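Local coordinates for hypothetical protein (Pseudomonas aeruginosa, PDB 2H9F) that probably isomerises methylaconitate, as a member of the PrpF family of isomerases, at residues A[13-26]-A[105-119]. Numbering follows the deposited sequence. Where two conformers were deposited one is given.
Sequences TYLRGGTSKGVFFR and CGNLSTGAGAFALHA. With SO4 (sulfate ion), chain H.
Phe115 on helix 106-118 is clasped between Phe24 of the hairpin 13-26 and its own helix neighbour Ala119. Phe24 CB stands 3.7 Å from the Phe115 ring centroid, almost exactly on the ring normal, a CH-pi contact, while Ala119 CB covers the opposite face. Phe115 extends from the helix to the strands because its chi1 of -175° sets CG opposite the backbone N, and its rim meets Thr13 OG1 and the backbone of Phe25 and Arg26. The two rings meet obliquely, neither stacked nor edge-to-face, with planes 57° apart. The Phe24 ring then lies along Gly111, where the helix backbone itself comes against it; its CE2 is 3.6 Å from Ala112 N, its edge is turned to Leu108 O, and Leu15 CD1 covers one of its faces. Leu108 fills the next position, CD1 4.0 Å from Gly22 CA and CD2 3.7 Å from Ser20 CB.

Polar bonds close both ends. At the type II' turn from Gly17 to Ser20, Thr19 N donates to Asn107 OD1 (3.0 Å, 151° at the hydrogen), arriving from above the carbonyl plane. Gly17 and Gly18 let the turn sit against the first helical turn, which Cys105 SG caps by accepting from Leu108 N. At the far end Arg26 NH1 gives a fairly straight bond to Ala119 O (3.2 Å), in the guanidinium plane; NE is paired with Asp29, and a sulfate, probably from the crystallisation liquor, is held only weakly.

Behind the hairpin, Lys21 points away from the helix and bonds to carbonyls of His58 and Gly61 of the second subunit. Helix 106-118 thus packs on the hairpin of strands 7-17 and 20-26, within the diaminopimelate-epimerase-like fold of PrpF proteins. The middle is mostly apolar and not directional; the specific geometry probably comes from the bonds at Asn107 and Ala119.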
ATOM      1  N   THR A  13      14.953  -6.555   7.895  1.00 26.68           N
ATOM      2  CA  THR A  13      13.931  -6.303   8.892  1.00 29.80           C
ATOM      3  C   THR A  13      13.006  -5.220   8.338  1.00 27.94           C
ATOM      4  O   THR A  13      13.446  -4.151   7.847  1.00 27.25           O
ATOM      5  CB  THR A  13      14.559  -5.896  10.211  1.00 27.32           C
ATOM      6  OG1 THR A  13      15.574  -6.863  10.531  1.00 31.55           O
ATOM      7  CG2 THR A  13      13.492  -5.855  11.350  1.00 24.39           C
ATOM      8  N   TYR A  14      11.715  -5.509   8.427  1.00 28.37           N
ATOM      9  CA  TYR A  14      10.724  -4.585   7.953  1.00 28.70           C
ATOM     10  C   TYR A  14      10.083  -3.941   9.168  1.00 32.32           C
ATOM     11  O   TYR A  14       9.479  -4.618  10.005  1.00 26.72           O
ATOM     12  CB  TYR A  14       9.731  -5.332   7.070  1.00 31.44           C
ATOM     13  CG  TYR A  14       8.697  -4.484   6.370  1.00 30.27           C
ATOM     14  CD1 TYR A  14       9.048  -3.446   5.530  1.00 29.26           C
ATOM     15  CD2 TYR A  14       7.359  -4.722   6.558  1.00 30.43           C
ATOM     16  CE1 TYR A  14       8.076  -2.666   4.852  1.00 24.14           C
ATOM     17  CE2 TYR A  14       6.386  -3.956   5.893  1.00 26.83           C
ATOM     18  CZ  TYR A  14       6.738  -2.933   5.080  1.00 31.14           C
ATOM     19  OH  TYR A  14       5.763  -2.217   4.468  1.00 31.17           O
ATOM     20  N   LEU A  15      10.267  -2.631   9.281  1.00 32.11           N
ATOM     21  CA  LEU A  15       9.851  -1.894  10.485  1.00 32.86           C
ATOM     22  C   LEU A  15       8.949  -0.744  10.102  1.00 33.04           C
ATOM     23  O   LEU A  15       9.130  -0.094   9.048  1.00 26.78           O
ATOM     24  CB  LEU A  15      11.031  -1.192  11.177  1.00 33.27           C
ATOM     25  CG  LEU A  15      12.108  -1.956  11.921  1.00 36.21           C
ATOM     26  CD1 LEU A  15      13.310  -2.058  11.073  1.00 38.50           C
ATOM     27  CD2 LEU A  15      12.437  -1.231  13.258  1.00 39.17           C
ATOM     28  N   ARG A  16       8.061  -0.428  11.031  1.00 29.51           N
ATOM     29  CA  ARG A  16       7.419   0.867  11.090  1.00 28.48           C
ATOM     30  C   ARG A  16       8.254   1.784  11.941  1.00 28.06           C
ATOM     31  O   ARG A  16       8.576   1.456  13.080  1.00 27.73           O
ATOM     32  CB  ARG A  16       6.059   0.808  11.749  1.00 25.86           C
ATOM     33  CG  ARG A  16       5.430   2.190  11.811  1.00 28.61           C
ATOM     34  CD  ARG A  16       4.104   2.251  12.535  1.00 26.09           C
ATOM     35  NE  ARG A  16       4.129   1.790  13.934  1.00 30.12           N
ATOM     36  CZ  ARG A  16       4.624   2.490  14.952  1.00 28.30           C
ATOM     37  NH1 ARG A  16       5.212   3.657  14.752  1.00 29.42           N
ATOM     38  NH2 ARG A  16       4.561   1.983  16.164  1.00 31.64           N
ATOM     39  N   GLY A  17       8.592   2.929  11.377  1.00 29.18           N
ATOM     40  CA  GLY A  17       9.328   3.988  12.090  1.00 31.12           C
ATOM     41  C   GLY A  17       8.493   5.234  11.977  1.00 30.74           C
ATOM     42  O   GLY A  17       8.310   5.790  10.884  1.00 29.79           O
ATOM     43  N   GLY A  18       7.958   5.661  13.098  1.00 31.63           N
ATOM     44  CA  GLY A  18       7.017   6.759  13.089  1.00 33.28           C
ATOM     45  C   GLY A  18       5.848   6.430  12.179  1.00 32.39           C
ATOM     46  O   GLY A  18       5.199   5.422  12.370  1.00 29.48           O
ATOM     47  N   THR A  19       5.579   7.296  11.193  1.00 29.04           N
ATOM     48  CA  THR A  19       4.402   7.134  10.322  1.00 30.71           C
ATOM     49  C   THR A  19       4.807   6.644   8.911  1.00 30.76           C
ATOM     50  O   THR A  19       4.047   6.837   7.955  1.00 29.73           O
ATOM     51  CB  THR A  19       3.599   8.458  10.217  1.00 28.18           C
ATOM     52  OG1 THR A  19       4.494   9.484   9.781  1.00 29.35           O
ATOM     53  CG2 THR A  19       2.993   8.861  11.544  1.00 28.24           C
ATOM     54  N   SER A  20       5.974   5.991   8.818  1.00 27.01           N
ATOM     55  CA  SER A  20       6.457   5.351   7.627  1.00 30.10           C
ATOM     56  C   SER A  20       6.817   3.891   7.887  1.00 30.98           C
ATOM     57  O   SER A  20       7.026   3.490   9.031  1.00 31.41           O
ATOM     58  CB  SER A  20       7.746   6.045   7.140  1.00 31.83           C
ATOM     59  OG  SER A  20       7.471   7.364   6.743  1.00 36.43           O
ATOM     60  N   LYS A  21       6.887   3.107   6.797  1.00 31.41           N
ATOM     61  CA  LYS A  21       7.411   1.729   6.834  1.00 30.12           C
ATOM     62  C   LYS A  21       8.647   1.703   5.943  1.00 30.64           C
ATOM     63  O   LYS A  21       8.673   2.329   4.904  1.00 31.89           O
ATOM     64  CB  LYS A  21       6.396   0.717   6.329  1.00 27.46           C
ATOM     65  CG  LYS A  21       5.209   0.573   7.249  1.00 30.30           C
ATOM     66  CD  LYS A  21       4.308  -0.630   6.893  1.00 28.93           C
ATOM     67  CE  LYS A  21       3.404  -0.430   5.639  1.00 29.89           C
ATOM     68  NZ  LYS A  21       2.569  -1.610   5.392  1.00 28.89           N
ATOM     69  N   GLY A  22       9.656   0.943   6.343  1.00 30.45           N
ATOM     70  CA  GLY A  22      10.850   0.790   5.536  1.00 29.99           C
ATOM     71  C   GLY A  22      11.446  -0.609   5.701  1.00 31.01           C
ATOM     72  O   GLY A  22      11.168  -1.313   6.676  1.00 24.75           O
ATOM     73  N   VAL A  23      12.258  -0.996   4.723  1.00 26.13           N
ATOM     74  CA  VAL A  23      12.957  -2.246   4.762  1.00 28.59           C
ATOM     75  C   VAL A  23      14.354  -1.875   5.199  1.00 30.15           C
ATOM     76  O   VAL A  23      14.972  -1.044   4.551  1.00 24.83           O
ATOM     77  CB  VAL A  23      13.045  -2.960   3.389  1.00 32.33           C
ATOM     78  CG1 VAL A  23      13.723  -4.320   3.571  1.00 32.44           C
ATOM     79  CG2 VAL A  23      11.670  -3.120   2.727  1.00 25.94           C
ATOM     80  N   PHE A  24      14.803  -2.470   6.316  1.00 27.47           N
ATOM     81  CA  PHE A  24      16.074  -2.155   6.934  1.00 29.35           C
ATOM     82  C   PHE A  24      17.114  -3.270   6.735  1.00 27.16           C
ATOM     83  O   PHE A  24      16.837  -4.459   6.899  1.00 26.95           O
ATOM     84  CB  PHE A  24      15.904  -1.869   8.433  1.00 27.23           C
ATOM     85  CG  PHE A  24      15.289  -0.543   8.751  1.00 28.65           C
ATOM     86  CD1 PHE A  24      13.955  -0.275   8.450  1.00 28.12           C
ATOM     87  CD2 PHE A  24      16.005   0.402   9.441  1.00 28.10           C
ATOM     88  CE1 PHE A  24      13.384   0.926   8.757  1.00 27.28           C
ATOM     89  CE2 PHE A  24      15.434   1.601   9.770  1.00 31.61           C
ATOM     90  CZ  PHE A  24      14.128   1.869   9.423  1.00 28.77           C
ATOM     91  N   PHE A  25      18.324  -2.838   6.379  1.00 28.90           N
ATOM     92  CA  PHE A  25      19.436  -3.739   6.196  1.00 27.87           C
ATOM     93  C   PHE A  25      20.629  -3.336   7.039  1.00 27.98           C
ATOM     94  O   PHE A  25      20.939  -2.163   7.116  1.00 29.98           O
ATOM     95  CB  PHE A  25      19.902  -3.672   4.736  1.00 29.64           C
ATOM     96  CG  PHE A  25      18.854  -4.037   3.756  1.00 28.69           C
ATOM     97  CD1 PHE A  25      17.974  -3.087   3.283  1.00 29.09           C
ATOM     98  CD2 PHE A  25      18.737  -5.349   3.310  1.00 27.87           C
ATOM     99  CE1 PHE A  25      16.964  -3.431   2.370  1.00 30.12           C
ATOM    100  CE2 PHE A  25      17.777  -5.690   2.350  1.00 27.02           C
ATOM    101  CZ  PHE A  25      16.901  -4.722   1.870  1.00 25.52           C
ATOM    102  N   ARG A  26      21.341  -4.313   7.591  1.00 27.21           N
ATOM    103  CA  ARG A  26      22.742  -4.069   7.991  1.00 30.24           C
ATOM    104  C   ARG A  26      23.647  -4.057   6.784  1.00 29.27           C
ATOM    105  O   ARG A  26      23.528  -4.923   5.912  1.00 31.52           O
ATOM    106  CB  ARG A  26      23.249  -5.145   8.909  1.00 29.57           C
ATOM    107  CG  ARG A  26      22.285  -5.529  10.007  1.00 36.06           C
ATOM    108  CD  ARG A  26      22.925  -6.401  11.042  1.00 37.13           C
ATOM    109  NE  ARG A  26      23.472  -7.620  10.479  1.00 40.56           N
ATOM    110  CZ  ARG A  26      24.127  -8.543  11.170  1.00 45.87           C
ATOM    111  NH1 ARG A  26      24.331  -8.397  12.475  1.00 47.52           N
ATOM    112  NH2 ARG A  26      24.627  -9.601  10.532  1.00 46.36           N
ATOM    113  N   CYS A 105      14.517  11.095   6.416  1.00 56.13           N
ATOM    114  CA  CYS A 105      13.235  10.753   6.960  1.00 55.34           C
ATOM    115  C   CYS A 105      13.345  10.727   8.487  1.00 52.58           C
ATOM    116  O   CYS A 105      13.928   9.814   9.080  1.00 51.29           O
ATOM    117  CB  CYS A 105      12.803   9.381   6.423  1.00 55.83           C
ATOM    118  SG  CYS A 105      11.149   9.094   6.844  1.00 55.08           S
ATOM    119  N   GLY A 106      12.792  11.748   9.112  1.00 50.72           N
ATOM    120  CA  GLY A 106      12.775  11.832  10.553  1.00 49.96           C
ATOM    121  C   GLY A 106      11.929  10.736  11.163  1.00 48.33           C
ATOM    122  O   GLY A 106      12.175  10.314  12.306  1.00 48.45           O
ATOM    123  N   ASN A 107      10.919  10.265  10.413  1.00 47.29           N
ATOM    124  CA  ASN A 107      10.057   9.162  10.917  1.00 44.28           C
ATOM    125  C   ASN A 107      10.847   7.866  10.967  1.00 41.69           C
ATOM    126  O   ASN A 107      10.840   7.207  12.036  1.00 40.32           O
ATOM    127  CB  ASN A 107       8.729   9.050  10.154  1.00 41.63           C
ATOM    128  CG  ASN A 107       7.732  10.078  10.639  1.00 46.14           C
ATOM    129  OD1 ASN A 107       7.028   9.864  11.638  1.00 38.30           O
ATOM    130  ND2 ASN A 107       7.724  11.233  10.004  1.00 43.66           N
ATOM    131  N   LEU A 108      11.591   7.561   9.875  1.00 38.78           N
ATOM    132  CA  LEU A 108      12.414   6.351   9.866  1.00 36.96           C
ATOM    133  C   LEU A 108      13.632   6.424  10.791  1.00 35.88           C
ATOM    134  O   LEU A 108      14.136   5.380  11.187  1.00 34.45           O
ATOM    135  CB  LEU A 108      12.781   5.870   8.449  1.00 38.05           C
ATOM    136  CG  LEU A 108      11.666   5.166   7.652  1.00 36.40           C
ATOM    137  CD1 LEU A 108      12.272   4.440   6.477  1.00 35.05           C
ATOM    138  CD2 LEU A 108      10.722   4.207   8.447  1.00 32.26           C
ATOM    139  N   SER A 109      14.066   7.621  11.193  1.00 34.17           N
ATOM    140  CA  SER A 109      15.068   7.763  12.295  1.00 34.75           C
ATOM    141  C   SER A 109      14.707   6.977  13.536  1.00 34.01           C
ATOM    142  O   SER A 109      15.560   6.366  14.169  1.00 34.83           O
ATOM    143  CB  SER A 109      15.205   9.235  12.698  1.00 38.23           C
ATOM    144  OG  SER A 109      15.573   9.985  11.561  1.00 38.44           O
ATOM    145  N   THR A 110      13.428   7.014  13.891  1.00 30.36           N
ATOM    146  CA  THR A 110      12.960   6.268  15.031  1.00 33.57           C
ATOM    147  C   THR A 110      13.316   4.794  14.809  1.00 33.26           C
ATOM    148  O   THR A 110      13.860   4.176  15.697  1.00 33.68           O
ATOM    149  CB  THR A 110      11.452   6.438  15.232  1.00 31.32           C
ATOM    150  OG1 THR A 110      11.047   7.771  14.859  1.00 35.23           O
ATOM    151  CG2 THR A 110      11.089   6.180  16.665  1.00 33.02           C
ATOM    152  N   GLY A 111      13.061   4.274  13.592  1.00 31.95           N
ATOM    153  CA  GLY A 111      13.379   2.904  13.254  1.00 31.02           C
ATOM    154  C   GLY A 111      14.877   2.647  13.234  1.00 31.62           C
ATOM    155  O   GLY A 111      15.328   1.582  13.649  1.00 34.97           O
ATOM    156  N   ALA A 112      15.652   3.626  12.782  1.00 30.18           N
ATOM    157  CA  ALA A 112      17.119   3.514  12.817  1.00 31.68           C
ATOM    158  C   ALA A 112      17.622   3.256  14.243  1.00 32.13           C
ATOM    159  O   ALA A 112      18.495   2.449  14.429  1.00 32.76           O
ATOM    160  CB  ALA A 112      17.801   4.733  12.219  1.00 29.97           C
ATOM    161  N   GLY A 113      17.076   3.948  15.239  1.00 30.55           N
ATOM    162  CA  GLY A 113      17.544   3.773  16.605  1.00 30.49           C
ATOM    163  C   GLY A 113      17.207   2.397  17.124  1.00 31.29           C
ATOM    164  O   GLY A 113      18.026   1.740  17.728  1.00 33.20           O
ATOM    165  N   ALA A 114      16.002   1.939  16.837  1.00 30.30           N
ATOM    166  CA  ALA A 114      15.566   0.602  17.265  1.00 32.63           C
ATOM    167  C   ALA A 114      16.365  -0.504  16.532  1.00 31.82           C
ATOM    168  O   ALA A 114      16.892  -1.438  17.151  1.00 31.52           O
ATOM    169  CB  ALA A 114      14.100   0.452  17.029  1.00 29.87           C
ATOM    170  N   PHE A 115      16.487  -0.359  15.221  1.00 31.40           N
ATOM    171  CA  PHE A 115      17.166  -1.347  14.410  1.00 31.86           C
ATOM    172  C   PHE A 115      18.620  -1.458  14.773  1.00 31.84           C
ATOM    173  O   PHE A 115      19.180  -2.536  14.687  1.00 33.52           O
ATOM    174  CB  PHE A 115      17.065  -0.977  12.930  1.00 33.10           C
ATOM    175  CG  PHE A 115      17.645  -2.011  11.997  1.00 29.76           C
ATOM    176  CD1 PHE A 115      17.111  -3.292  11.952  1.00 32.85           C
ATOM    177  CD2 PHE A 115      18.705  -1.706  11.170  1.00 30.71           C
ATOM    178  CE1 PHE A 115      17.638  -4.233  11.088  1.00 31.59           C
ATOM    179  CE2 PHE A 115      19.220  -2.638  10.344  1.00 31.27           C
ATOM    180  CZ  PHE A 115      18.668  -3.902  10.299  1.00 29.85           C
ATOM    181  N   ALA A 116      19.245  -0.335  15.149  1.00 29.67           N
ATOM    182  CA  ALA A 116      20.640  -0.344  15.577  1.00 27.54           C
ATOM    183  C   ALA A 116      20.848  -1.389  16.654  1.00 28.71           C
ATOM    184  O   ALA A 116      21.859  -2.068  16.674  1.00 31.70           O
ATOM    185  CB  ALA A 116      21.050   1.025  16.124  1.00 24.04           C
ATOM    186  N   LEU A 117      19.865  -1.504  17.558  1.00 31.60           N
ATOM    187  CA  LEU A 117      19.900  -2.497  18.636  1.00 29.67           C
ATOM    188  C   LEU A 117      19.500  -3.907  18.183  1.00 31.92           C
ATOM    189  O   LEU A 117      20.195  -4.876  18.544  1.00 31.47           O
ATOM    190  CB  LEU A 117      19.046  -2.029  19.805  1.00 31.45           C
ATOM    191  CG  LEU A 117      19.596  -0.793  20.559  1.00 29.80           C
ATOM    192  CD1 LEU A 117      18.500  -0.139  21.400  1.00 27.01           C
ATOM    193  CD2 LEU A 117      20.743  -1.204  21.438  1.00 26.59           C
ATOM    194  N   HIS A 118      18.437  -4.043  17.383  1.00 29.90           N
ATOM    195  CA  HIS A 118      18.093  -5.363  16.868  0.50 30.15           C
ATOM    196  C   HIS A 118      19.253  -5.913  16.037  1.00 30.27           C
ATOM    197  O   HIS A 118      19.516  -7.091  16.070  1.00 31.03           O
ATOM    198  CB  HIS A 118      16.811  -5.327  16.039  0.50 30.02           C
ATOM    199  CG  HIS A 118      15.626  -4.763  16.763  0.50 26.93           C
ATOM    200  ND1 HIS A 118      15.028  -5.389  17.836  0.50 24.89           N
ATOM    201  CD2 HIS A 118      14.921  -3.629  16.544  0.50 23.76           C
ATOM    202  CE1 HIS A 118      13.998  -4.667  18.230  0.50 25.52           C
ATOM    203  NE2 HIS A 118      13.909  -3.599  17.454  0.50 11.94           N
ATOM    204  N   ALA A 119      19.965  -5.041  15.357  1.00 29.99           N
ATOM    205  CA  ALA A 119      21.033  -5.447  14.474  1.00 28.94           C
ATOM    206  C   ALA A 119      22.362  -5.726  15.130  1.00 29.98           C
ATOM    207  O   ALA A 119      23.310  -6.146  14.431  1.00 29.48           O
ATOM    208  CB  ALA A 119      21.224  -4.408  13.388  1.00 28.03           C
TER
HETATM  209  S   SO4 H 402      25.947 -11.928  13.300  1.00131.95           S
HETATM  210  O1  SO4 H 402      24.591 -11.574  13.730  1.00131.15           O
HETATM  211  O2  SO4 H 402      26.782 -10.725  13.205  1.00131.80           O
HETATM  212  O3  SO4 H 402      26.519 -12.841  14.290  1.00133.27           O
HETATM  213  O4  SO4 H 402      25.900 -12.594  11.996  1.00130.95           O